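Can2 (Sulfobacillus thermosulfidooxidans, PDB 7BDV) binds the cyclic tetra-adenylate second messenger with its CARF domain and is a dual-specificity nuclease that potentiates type III CRISPR defence. Local coordinates at residues D12-L17 and L23-P28; V37-T42 and Q50-A55; A90-T95 and L103-R108. One frame throughout, in Å; residues are numbered along the deposited sequence.

Contact 1. Residues D12-L17 and L23-P28; sequences DTYVCL and LPNVIP. With nucleotides of chain E.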
loop_
_atom_site.group_PDB
_atom_site.type_symbol
_atom_site.label_atom_id
_atom_site.label_comp_id
_atom_site.label_asym_id
_atom_site.label_seq_id
_atom_site.Cartn_x
_atom_site.Cartn_y
_atom_site.Cartn_z
ATOM N N ASP A 12 7.488 -36.922 -1.281
ATOM C CA ASP A 12 6.091 -37.014 -1.804
ATOM C C ASP A 12 5.212 -35.838 -1.328
ATOM O O ASP A 12 4.202 -35.535 -1.986
ATOM C CB ASP A 12 5.461 -38.334 -1.353
ATOM N N THR A 13 5.548 -35.220 -0.193
ATOM C CA THR A 13 4.619 -34.371 0.594
ATOM C C THR A 13 5.242 -32.985 0.766
ATOM O O THR A 13 6.354 -32.895 1.316
ATOM C CB THR A 13 4.281 -35.064 1.922
ATOM O OG1 THR A 13 3.625 -36.312 1.640
ATOM C CG2 THR A 13 3.398 -34.219 2.809
ATOM N N TYR A 14 4.553 -31.958 0.296
ATOM C CA TYR A 14 4.981 -30.537 0.347
ATOM C C TYR A 14 4.168 -29.836 1.441
ATOM O O TYR A 14 2.929 -29.872 1.402
ATOM C CB TYR A 14 4.818 -29.978 -1.061
ATOM C CG TYR A 14 5.018 -28.504 -1.242
ATOM C CD1 TYR A 14 6.280 -27.969 -1.347
ATOM C CD2 TYR A 14 3.941 -27.657 -1.378
ATOM C CE1 TYR A 14 6.474 -26.620 -1.612
ATOM C CE2 TYR A 14 4.109 -26.302 -1.622
ATOM C CZ TYR A 14 5.386 -25.784 -1.699
ATOM O OH TYR A 14 5.570 -24.453 -1.925
ATOM N N VAL A 15 4.848 -29.307 2.449
ATOM C CA VAL A 15 4.206 -28.650 3.616
ATOM C C VAL A 15 4.424 -27.146 3.481
ATOM O O VAL A 15 5.607 -26.708 3.408
ATOM C CB VAL A 15 4.742 -29.196 4.945
ATOM C CG1 VAL A 15 4.125 -28.497 6.148
ATOM C CG2 VAL A 15 4.553 -30.703 5.037
ATOM N N CYS A 16 3.354 -26.363 3.448
ATOM C CA CYS A 16 3.535 -24.898 3.391
ATOM C C CYS A 16 2.646 -24.172 4.390
ATOM O O CYS A 16 1.605 -24.714 4.858
ATOM C CB CYS A 16 3.480 -24.374 1.971
ATOM S SG CYS A 16 2.071 -24.970 1.034
ATOM N N LEU A 17 3.122 -22.992 4.778
ATOM C CA LEU A 17 2.498 -22.158 5.839
ATOM C C LEU A 17 1.759 -21.031 5.136
ATOM O O LEU A 17 2.450 -20.206 4.521
ATOM C CB LEU A 17 3.604 -21.596 6.746
ATOM C CG LEU A 17 4.250 -22.563 7.721
ATOM C CD1 LEU A 17 4.765 -23.801 7.023
ATOM C CD2 LEU A 17 5.389 -21.880 8.456
ATOM N N LEU A 23 1.947 -16.521 -2.991
ATOM C CA LEU A 23 2.824 -16.723 -4.170
ATOM C C LEU A 23 3.993 -17.654 -3.906
ATOM O O LEU A 23 4.283 -18.517 -4.740
ATOM C CB LEU A 23 3.336 -15.388 -4.736
ATOM C CG LEU A 23 2.408 -14.711 -5.729
ATOM C CD1 LEU A 23 2.839 -13.259 -5.967
ATOM C CD2 LEU A 23 2.323 -15.517 -7.016
ATOM N N PRO A 24 4.785 -17.482 -2.824
ATOM C CA PRO A 24 5.973 -18.305 -2.647
ATOM C C PRO A 24 5.639 -19.777 -2.308
ATOM O O PRO A 24 6.509 -20.599 -2.448
ATOM C CB PRO A 24 6.732 -17.668 -1.488
ATOM C CG PRO A 24 5.721 -16.775 -0.796
ATOM C CD PRO A 24 4.638 -16.456 -1.801
ATOM N N ASN A 25 4.410 -20.074 -1.886
ATOM C CA ASN A 25 3.921 -21.474 -1.713
ATOM C C ASN A 25 3.412 -22.033 -3.049
ATOM O O ASN A 25 3.511 -23.259 -3.265
ATOM C CB ASN A 25 2.822 -21.528 -0.662
ATOM C CG ASN A 25 3.317 -21.077 0.696
ATOM O OD1 ASN A 25 2.637 -20.312 1.407
ATOM N ND2 ASN A 25 4.438 -21.658 1.103
ATOM N N VAL A 26 2.888 -21.183 -3.925
ATOM C CA VAL A 26 2.200 -21.610 -5.180
ATOM C C VAL A 26 3.241 -21.828 -6.283
ATOM O O VAL A 26 3.081 -22.781 -7.060
ATOM C CB VAL A 26 1.115 -20.592 -5.571
ATOM C CG1 VAL A 26 0.663 -20.716 -7.012
ATOM C CG2 VAL A 26 -0.060 -20.659 -4.629
ATOM N N ILE A 27 4.267 -20.966 -6.360
ATOM C CA ILE A 27 5.256 -20.989 -7.461
ATOM C C ILE A 27 5.935 -22.358 -7.538
ATOM O O ILE A 27 6.023 -22.920 -8.625
ATOM C CB ILE A 27 6.245 -19.812 -7.348
ATOM C CG1 ILE A 27 5.568 -18.485 -7.726
ATOM C CG2 ILE A 27 7.470 -20.075 -8.191
ATOM N N PRO A 28 6.457 -22.946 -6.439
ATOM C CA PRO A 28 7.038 -24.288 -6.505
ATOM C C PRO A 28 6.083 -25.423 -6.934
ATOM O O PRO A 28 6.544 -26.384 -7.516
ATOM C CB PRO A 28 7.549 -24.520 -5.083
ATOM C CG PRO A 28 7.719 -23.120 -4.519
ATOM C CD PRO A 28 6.566 -22.357 -5.094
ATOM P P A E 1 3.780 -12.920 4.665
ATOM O OP1 A E 1 2.678 -13.626 3.895
ATOM O OP2 A E 1 3.783 -11.442 4.310
ATOM O "O5'" A E 1 5.178 -13.581 4.301
ATOM C "C5'" A E 1 5.520 -13.650 2.920
ATOM C "C4'" A E 1 6.976 -13.976 2.842
ATOM O "O4'" A E 1 7.263 -14.438 1.507
ATOM C "C3'" A E 1 7.932 -12.798 3.064
ATOM O "O3'" A E 1 9.188 -13.310 3.393
ATOM C "C2'" A E 1 8.093 -12.259 1.655
ATOM O "O2'" A E 1 9.282 -11.509 1.543
ATOM C "C1'" A E 1 8.224 -13.594 0.919
ATOM N N9 A E 1 7.981 -13.634 -0.486
ATOM C C8 A E 1 8.701 -14.382 -1.373
ATOM N N7 A E 1 8.263 -14.286 -2.596
ATOM C C5 A E 1 7.172 -13.451 -2.502
ATOM C C6 A E 1 6.269 -12.975 -3.462
ATOM N N6 A E 1 6.319 -13.292 -4.749
ATOM N N1 A E 1 5.279 -12.178 -3.026
ATOM C C2 A E 1 5.221 -11.865 -1.733
ATOM N N3 A E 1 6.021 -12.214 -0.757
ATOM C C4 A E 1 6.977 -13.045 -1.199
#

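Contact 2. Residues V37-T42 and Q50-A55; sequences VILLYT and QRFRQA. With nucleotides of chain E.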
loop_
_atom_site.group_PDB
_atom_site.type_symbol
_atom_site.label_atom_id
_atom_site.label_comp_id
_atom_site.label_asym_id
_atom_site.label_seq_id
_atom_site.Cartn_x
_atom_site.Cartn_y
_atom_site.Cartn_z
ATOM N N VAL A 37 0.085 -31.958 -0.989
ATOM C CA VAL A 37 0.365 -30.658 -0.313
ATOM C C VAL A 37 -0.366 -30.645 1.031
ATOM O O VAL A 37 -1.579 -30.932 1.046
ATOM C CB VAL A 37 -0.072 -29.489 -1.202
ATOM C CG1 VAL A 37 0.086 -28.144 -0.495
ATOM C CG2 VAL A 37 0.637 -29.511 -2.536
ATOM N N ILE A 38 0.351 -30.382 2.125
ATOM C CA ILE A 38 -0.221 -30.083 3.469
ATOM C C ILE A 38 -0.196 -28.562 3.655
ATOM O O ILE A 38 0.921 -27.991 3.713
ATOM C CB ILE A 38 0.505 -30.839 4.589
ATOM C CG1 ILE A 38 0.357 -32.357 4.388
ATOM C CG2 ILE A 38 -0.014 -30.460 5.976
ATOM C CD1 ILE A 38 1.252 -33.162 5.244
ATOM N N LEU A 39 -1.373 -27.944 3.728
ATOM C CA LEU A 39 -1.541 -26.479 3.953
ATOM C C LEU A 39 -1.786 -26.234 5.455
ATOM O O LEU A 39 -2.792 -26.725 5.999
ATOM C CB LEU A 39 -2.711 -25.960 3.118
ATOM C CG LEU A 39 -2.658 -26.227 1.615
ATOM C CD1 LEU A 39 -3.922 -25.725 0.943
ATOM C CD2 LEU A 39 -1.432 -25.588 0.988
ATOM N N LEU A 40 -0.857 -25.561 6.118
ATOM C CA LEU A 40 -1.034 -25.068 7.502
ATOM C C LEU A 40 -1.687 -23.693 7.445
ATOM O O LEU A 40 -0.972 -22.724 7.121
ATOM C CB LEU A 40 0.331 -25.024 8.182
ATOM C CG LEU A 40 0.802 -26.299 8.876
ATOM C CD1 LEU A 40 0.485 -27.543 8.080
ATOM C CD2 LEU A 40 2.283 -26.226 9.177
ATOM N N TYR A 41 -2.993 -23.611 7.711
ATOM C CA TYR A 41 -3.751 -22.332 7.717
ATOM C C TYR A 41 -4.037 -21.940 9.172
ATOM O O TYR A 41 -3.839 -22.760 10.066
ATOM C CB TYR A 41 -5.019 -22.419 6.870
ATOM C CG TYR A 41 -6.115 -23.263 7.464
ATOM C CD1 TYR A 41 -6.179 -24.630 7.232
ATOM C CD2 TYR A 41 -7.106 -22.681 8.240
ATOM C CE1 TYR A 41 -7.186 -25.403 7.791
ATOM C CE2 TYR A 41 -8.115 -23.444 8.809
ATOM C CZ TYR A 41 -8.151 -24.809 8.586
ATOM O OH TYR A 41 -9.146 -25.556 9.140
ATOM N N THR A 42 -4.482 -20.708 9.396
ATOM C CA THR A 42 -4.733 -20.178 10.754
ATOM C C THR A 42 -6.200 -19.799 10.871
ATOM O O THR A 42 -6.879 -19.660 9.859
ATOM C CB THR A 42 -3.800 -19.005 11.034
ATOM O OG1 THR A 42 -4.126 -18.031 10.058
ATOM C CG2 THR A 42 -2.342 -19.387 10.940
ATOM N N GLN A 50 -8.748 -21.633 -0.043
ATOM C CA GLN A 50 -9.588 -21.557 -1.281
ATOM C C GLN A 50 -8.809 -20.815 -2.380
ATOM O O GLN A 50 -8.798 -21.281 -3.546
ATOM C CB GLN A 50 -10.933 -20.917 -0.936
ATOM C CG GLN A 50 -11.942 -20.793 -2.075
ATOM C CD GLN A 50 -13.321 -20.378 -1.581
ATOM O OE1 GLN A 50 -13.880 -20.973 -0.653
ATOM N NE2 GLN A 50 -13.912 -19.369 -2.207
ATOM N N ARG A 51 -8.124 -19.722 -2.030
ATOM C CA ARG A 51 -7.222 -19.026 -2.996
ATOM C C ARG A 51 -6.130 -19.974 -3.497
ATOM O O ARG A 51 -5.872 -19.952 -4.705
ATOM C CB ARG A 51 -6.624 -17.778 -2.382
ATOM C CG ARG A 51 -7.680 -16.713 -2.148
ATOM C CD ARG A 51 -6.964 -15.471 -1.684
ATOM N NE ARG A 51 -7.858 -14.373 -1.390
ATOM C CZ ARG A 51 -7.441 -13.190 -0.972
ATOM N NH1 ARG A 51 -6.147 -12.963 -0.792
ATOM N NH2 ARG A 51 -8.324 -12.246 -0.716
ATOM N N PHE A 52 -5.523 -20.763 -2.617
ATOM C CA PHE A 52 -4.446 -21.715 -2.976
ATOM C C PHE A 52 -4.987 -22.739 -3.987
ATOM O O PHE A 52 -4.253 -23.079 -4.915
ATOM C CB PHE A 52 -3.904 -22.441 -1.751
ATOM C CG PHE A 52 -2.716 -23.316 -2.041
ATOM C CD1 PHE A 52 -2.886 -24.612 -2.500
ATOM C CD2 PHE A 52 -1.419 -22.824 -1.925
ATOM C CE1 PHE A 52 -1.789 -25.401 -2.821
ATOM C CE2 PHE A 52 -0.332 -23.611 -2.236
ATOM C CZ PHE A 52 -0.511 -24.902 -2.685
ATOM N N ARG A 53 -6.202 -23.250 -3.756
ATOM C CA ARG A 53 -6.845 -24.253 -4.650
ATOM C C ARG A 53 -7.084 -23.609 -6.015
ATOM O O ARG A 53 -6.787 -24.247 -7.029
ATOM C CB ARG A 53 -8.146 -24.769 -4.022
ATOM C CG ARG A 53 -7.950 -25.555 -2.733
ATOM C CD ARG A 53 -9.262 -26.111 -2.157
ATOM N NE ARG A 53 -9.046 -27.035 -1.050
ATOM C CZ ARG A 53 -8.747 -28.335 -1.189
ATOM N NH1 ARG A 53 -8.615 -28.883 -2.389
ATOM N NH2 ARG A 53 -8.564 -29.086 -0.116
ATOM N N GLN A 54 -7.605 -22.383 -6.034
ATOM C CA GLN A 54 -7.938 -21.622 -7.263
ATOM C C GLN A 54 -6.659 -21.318 -8.049
ATOM O O GLN A 54 -6.675 -21.472 -9.298
ATOM C CB GLN A 54 -8.687 -20.336 -6.889
ATOM C CG GLN A 54 -9.309 -19.597 -8.057
ATOM C CD GLN A 54 -10.146 -20.515 -8.918
ATOM O OE1 GLN A 54 -10.813 -21.424 -8.436
ATOM N NE2 GLN A 54 -10.084 -20.301 -10.220
ATOM N N ALA A 55 -5.581 -20.919 -7.367
ATOM C CA ALA A 55 -4.294 -20.591 -8.016
ATOM C C ALA A 55 -3.687 -21.858 -8.636
ATOM O O ALA A 55 -3.029 -21.735 -9.678
ATOM C CB ALA A 55 -3.344 -19.969 -7.029
ATOM P P A E 4 6.613 -11.811 11.217
ATOM O OP1 A E 4 6.539 -12.809 12.313
ATOM O OP2 A E 4 7.624 -11.545 10.156
ATOM O "O5'" A E 4 5.262 -12.275 10.486
ATOM C "C5'" A E 4 4.867 -11.710 9.262
ATOM C "C4'" A E 4 4.158 -12.804 8.501
ATOM O "O4'" A E 4 3.096 -13.365 9.334
ATOM C "C3'" A E 4 3.486 -12.331 7.218
ATOM O "O3'" A E 4 3.773 -13.308 6.205
ATOM C "C2'" A E 4 2.014 -12.269 7.620
ATOM O "O2'" A E 4 1.111 -12.305 6.534
ATOM C "C1'" A E 4 1.926 -13.469 8.555
ATOM N N9 A E 4 0.787 -13.485 9.446
ATOM C C8 A E 4 0.333 -12.453 10.276
ATOM N N7 A E 4 -0.729 -12.813 10.974
ATOM C C5 A E 4 -1.000 -14.121 10.570
ATOM C C6 A E 4 -2.019 -15.038 10.916
ATOM N N6 A E 4 -2.972 -14.748 11.789
ATOM N N1 A E 4 -2.030 -16.264 10.313
ATOM C C2 A E 4 -1.074 -16.517 9.407
ATOM N N3 A E 4 -0.059 -15.738 9.010
ATOM C C4 A E 4 -0.086 -14.535 9.624
#

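Contact 3. Residues A90-T95 and L103-R108; sequences AILNVT and LAAFDR. With nucleotides of chain E.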
loop_
_atom_site.group_PDB
_atom_site.type_symbol
_atom_site.label_atom_id
_atom_site.label_comp_id
_atom_site.label_asym_id
_atom_site.label_seq_id
_atom_site.Cartn_x
_atom_site.Cartn_y
_atom_site.Cartn_z
ATOM N N ALA A 90 8.402 -35.821 3.956
ATOM C CA ALA A 90 7.826 -34.479 3.778
ATOM C C ALA A 90 8.962 -33.517 3.398
ATOM O O ALA A 90 10.087 -33.745 3.849
ATOM C CB ALA A 90 7.132 -34.090 5.045
ATOM N N ILE A 91 8.668 -32.477 2.618
ATOM C CA ILE A 91 9.566 -31.302 2.379
ATOM C C ILE A 91 8.821 -30.046 2.862
ATOM O O ILE A 91 7.600 -29.972 2.655
ATOM C CB ILE A 91 9.985 -31.228 0.895
ATOM C CG1 ILE A 91 10.663 -29.912 0.511
ATOM C CG2 ILE A 91 8.796 -31.480 -0.008
ATOM C CD1 ILE A 91 11.331 -29.967 -0.832
ATOM N N LEU A 92 9.532 -29.119 3.509
ATOM C CA LEU A 92 8.958 -27.879 4.091
ATOM C C LEU A 92 9.328 -26.701 3.195
ATOM O O LEU A 92 10.513 -26.523 2.889
ATOM C CB LEU A 92 9.478 -27.663 5.511
ATOM C CG LEU A 92 9.041 -26.355 6.166
ATOM C CD1 LEU A 92 7.569 -26.399 6.487
ATOM C CD2 LEU A 92 9.833 -26.082 7.438
ATOM N N ASN A 93 8.317 -25.933 2.800
ATOM C CA ASN A 93 8.430 -24.542 2.302
ATOM C C ASN A 93 8.249 -23.617 3.507
ATOM O O ASN A 93 7.154 -23.523 3.992
ATOM C CB ASN A 93 7.454 -24.270 1.169
ATOM C CG ASN A 93 7.712 -22.922 0.515
ATOM O OD1 ASN A 93 8.331 -22.025 1.110
ATOM N ND2 ASN A 93 7.220 -22.774 -0.691
ATOM N N VAL A 94 9.334 -22.996 3.977
ATOM C CA VAL A 94 9.376 -22.220 5.249
ATOM C C VAL A 94 9.172 -20.721 4.935
ATOM O O VAL A 94 9.340 -19.887 5.848
ATOM C CB VAL A 94 10.708 -22.509 5.980
ATOM C CG1 VAL A 94 11.903 -21.859 5.290
ATOM C CG2 VAL A 94 10.686 -22.136 7.466
ATOM N N THR A 95 8.807 -20.367 3.700
ATOM C CA THR A 95 8.714 -18.946 3.224
ATOM C C THR A 95 7.458 -18.278 3.816
ATOM O O THR A 95 7.483 -17.096 4.146
ATOM C CB THR A 95 8.666 -18.822 1.693
ATOM O OG1 THR A 95 9.464 -19.831 1.074
ATOM C CG2 THR A 95 9.105 -17.450 1.214
ATOM N N LEU A 103 9.641 -20.742 12.554
ATOM C CA LEU A 103 10.696 -21.246 13.475
ATOM C C LEU A 103 10.321 -22.653 13.981
ATOM O O LEU A 103 11.195 -23.521 14.048
ATOM C CB LEU A 103 10.873 -20.291 14.658
ATOM C CG LEU A 103 11.532 -18.946 14.331
ATOM C CD1 LEU A 103 11.331 -17.955 15.465
ATOM C CD2 LEU A 103 13.011 -19.126 14.069
ATOM N N ALA A 104 9.063 -22.870 14.351
ATOM C CA ALA A 104 8.561 -24.146 14.914
ATOM C C ALA A 104 8.773 -25.258 13.887
ATOM O O ALA A 104 9.349 -26.296 14.245
ATOM C CB ALA A 104 7.113 -23.996 15.287
ATOM N N ALA A 105 8.350 -25.024 12.651
ATOM C CA ALA A 105 8.355 -26.023 11.559
ATOM C C ALA A 105 9.795 -26.281 11.133
ATOM O O ALA A 105 10.184 -27.430 11.004
ATOM C CB ALA A 105 7.475 -25.540 10.427
ATOM N N PHE A 106 10.589 -25.229 10.934
ATOM C CA PHE A 106 12.028 -25.363 10.626
ATOM C C PHE A 106 12.686 -26.307 11.633
ATOM O O PHE A 106 13.348 -27.287 11.212
ATOM C CB PHE A 106 12.712 -23.998 10.628
ATOM C CG PHE A 106 14.118 -24.040 10.125
ATOM C CD1 PHE A 106 14.390 -24.020 8.765
ATOM C CD2 PHE A 106 15.172 -24.059 11.012
ATOM C CE1 PHE A 106 15.700 -24.013 8.310
ATOM C CE2 PHE A 106 16.482 -24.021 10.554
ATOM C CZ PHE A 106 16.744 -24.015 9.205
ATOM N N ASP A 107 12.511 -26.026 12.927
ATOM C CA ASP A 107 13.127 -26.793 14.038
ATOM C C ASP A 107 12.868 -28.306 13.884
ATOM O O ASP A 107 13.828 -29.078 14.018
ATOM C CB ASP A 107 12.613 -26.301 15.393
ATOM C CG ASP A 107 13.289 -27.006 16.557
ATOM O OD1 ASP A 107 14.438 -26.639 16.883
ATOM O OD2 ASP A 107 12.668 -27.947 17.119
ATOM N N ARG A 108 11.624 -28.721 13.650
ATOM C CA ARG A 108 11.239 -30.160 13.600
ATOM C C ARG A 108 11.707 -30.786 12.281
ATOM O O ARG A 108 12.103 -31.957 12.299
ATOM C CB ARG A 108 9.727 -30.337 13.740
ATOM C CG ARG A 108 9.143 -29.769 15.022
ATOM C CD ARG A 108 10.042 -29.934 16.238
ATOM N NE ARG A 108 10.316 -31.335 16.496
ATOM C CZ ARG A 108 11.347 -31.804 17.192
ATOM N NH1 ARG A 108 12.257 -30.987 17.702
ATOM N NH2 ARG A 108 11.473 -33.109 17.363
ATOM P P A E 1 3.780 -12.920 4.665
ATOM O OP1 A E 1 2.678 -13.626 3.895
ATOM O OP2 A E 1 3.783 -11.442 4.310
ATOM O "O5'" A E 1 5.178 -13.581 4.301
ATOM C "C5'" A E 1 5.520 -13.650 2.920
ATOM C "C4'" A E 1 6.976 -13.976 2.842
ATOM O "O4'" A E 1 7.263 -14.438 1.507
ATOM C "C3'" A E 1 7.932 -12.798 3.064
ATOM O "O3'" A E 1 9.188 -13.310 3.393
ATOM C "C2'" A E 1 8.093 -12.259 1.655
ATOM O "O2'" A E 1 9.282 -11.509 1.543
ATOM C "C1'" A E 1 8.224 -13.594 0.919
ATOM N N9 A E 1 7.981 -13.634 -0.486
ATOM C C8 A E 1 8.701 -14.382 -1.373
ATOM N N7 A E 1 8.263 -14.286 -2.596
ATOM C C5 A E 1 7.172 -13.451 -2.502
ATOM C C6 A E 1 6.269 -12.975 -3.462
ATOM N N6 A E 1 6.319 -13.292 -4.749
ATOM N N1 A E 1 5.279 -12.178 -3.026
ATOM C C2 A E 1 5.221 -11.865 -1.733
ATOM N N3 A E 1 6.021 -12.214 -0.757
ATOM C C4 A E 1 6.977 -13.045 -1.199
#

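Contact 1. Residues D12-L17 and L23-P28
Cys16 CA and Asn25 CA, 6.2 Å apart, mark the nearest approach between strand 13-17 and helix 23-28, which run nearly antiparallel at 162° with their axes 8.8 Å apart. From the strand, Tyr14 reaches the helix end-on: CG stands anti to the backbone N (chi1 172°), extending the phenol away from the sheet, and OH donates to Asn25 O over 2.7 Å. The acceptor sits at the ring edge near the ring plane, while the hydroxyl meets the carbonyl well off its axis (C=O...O angle 114°) and somewhat out of its plane. Pro28 crosses the phenol at about a right angle, its CG 3.6 Å from Tyr14 OH. Further along the strand, Cys16 SG packs against Asn25 CB at 3.9 Å. At the start of the helix, Pro24 CG lies 3.6 Å from O4' of A1 of chain E, and Leu23 CB touches the adenine near N6. Pro28 has no N-H to offer Pro24 O, and Asn93 ND2 bonds to that carbonyl as well as to Tyr14 OH. The buried hydroxyl thus both donates and accepts, so a polar network fixes the phenol at the kinked helix whose first residues line the nucleotide.

Contact 2. Residues V37-T42 and Q50-A55
Leu39 lays one methyl squarely on the Phe52 ring: CD2 stands 3.7 Å from the ring centroid and only 4° off the ring normal, a CH-pi contact over the centre of one face. The other methyl lies toward the inner part of the ring, with Leu39 CD1 3.8 Å from Phe52 CD1. Val37, two residues earlier on the same side of the strand, meets the far end of the ring obliquely, Val37 CG1 coming within 4.0 Å of Phe52 CZ. Phe52 can span the gap between helix and sheet because its CG is anti to the backbone N (chi1 -174°), which sends the ring out toward the strand. No hydrogen bond links the two segments.

In the next shell, Asn25, Val26 and Val29 of helix 23-31 also pack on Phe52, so the ring fills the space between its own helix, helix 23-31 and the sheet. Cys16 and Ile63, on the neighbouring strands, flank Leu39. Just past the strand, Thr42 OG1 donates a 2.8 Å hydrogen bond to N1 of A4 of chain E. The arrangement is the strand-to-helix half of a beta-alpha-beta crossover in the Rossmann-like CARF fold, with the cyclic nucleotide read beyond the C-terminal end of a parallel strand.

Contact 3. Residues A90-T95 and L103-R108
Val94 CG2 lies oblique to the Phe106 ring and comes nearest at its root, 4.2 Å from Phe106 CB; Ile116 and Leu129 of the same chain, and Leu103 of the second subunit, also pack on Phe106. A second flat group, the Arg108 guanidinium, carries Asp107 OD2 at its edge and in its plane, Arg108 NH1 donating to Asp107 OD2 over 3.1 Å with an N-H...O angle of 161°, while NE makes a second salt bridge to Asp81. Across the contact, Leu92 meets the helix backbone directly. With CG anti to the backbone N (chi1 175°) it drops its branch onto the helix, CD2 standing 3.7 Å from Phe106 N, and the Ala105 methyl meets both branches of Leu92. At the strand end, Asn93 OD1 accepts from Thr95 N just beyond, over 3.1 Å, forming an Asx turn. Thr95 O lies 3.4 Å from C4' of A1 of chain E and accepts a hydrogen bond from Lys99 of the second subunit. The chemistry across the segments is therefore purely apolar: the Asx turn sits at the strand end by the nucleotide and the dimer partner, the Asp107-Arg108 pair toward helix 73-86.

In the fold
From the N terminus, contact 1 closes first, turning the chain from strand 13-17 through a short loop into helix 23-31. Contact 2 follows, closing the turn between strand 36-41 and helix 47-55, and contact 3 comes later, between strand 90-93 and helix 99-111. The three run in series along the chain, neither nested nor crossing, yet they meet in one sheet: strand 13-17 lies between the other two strands, so contact 1 touches both neighbours, while contacts 2 and 3 stay apart, their centres about 16 Å from each other. Together they tie helices to the central parallel strands of the CARF domain, and the segments reach cyclic tetra-adenylate at A1 and A4.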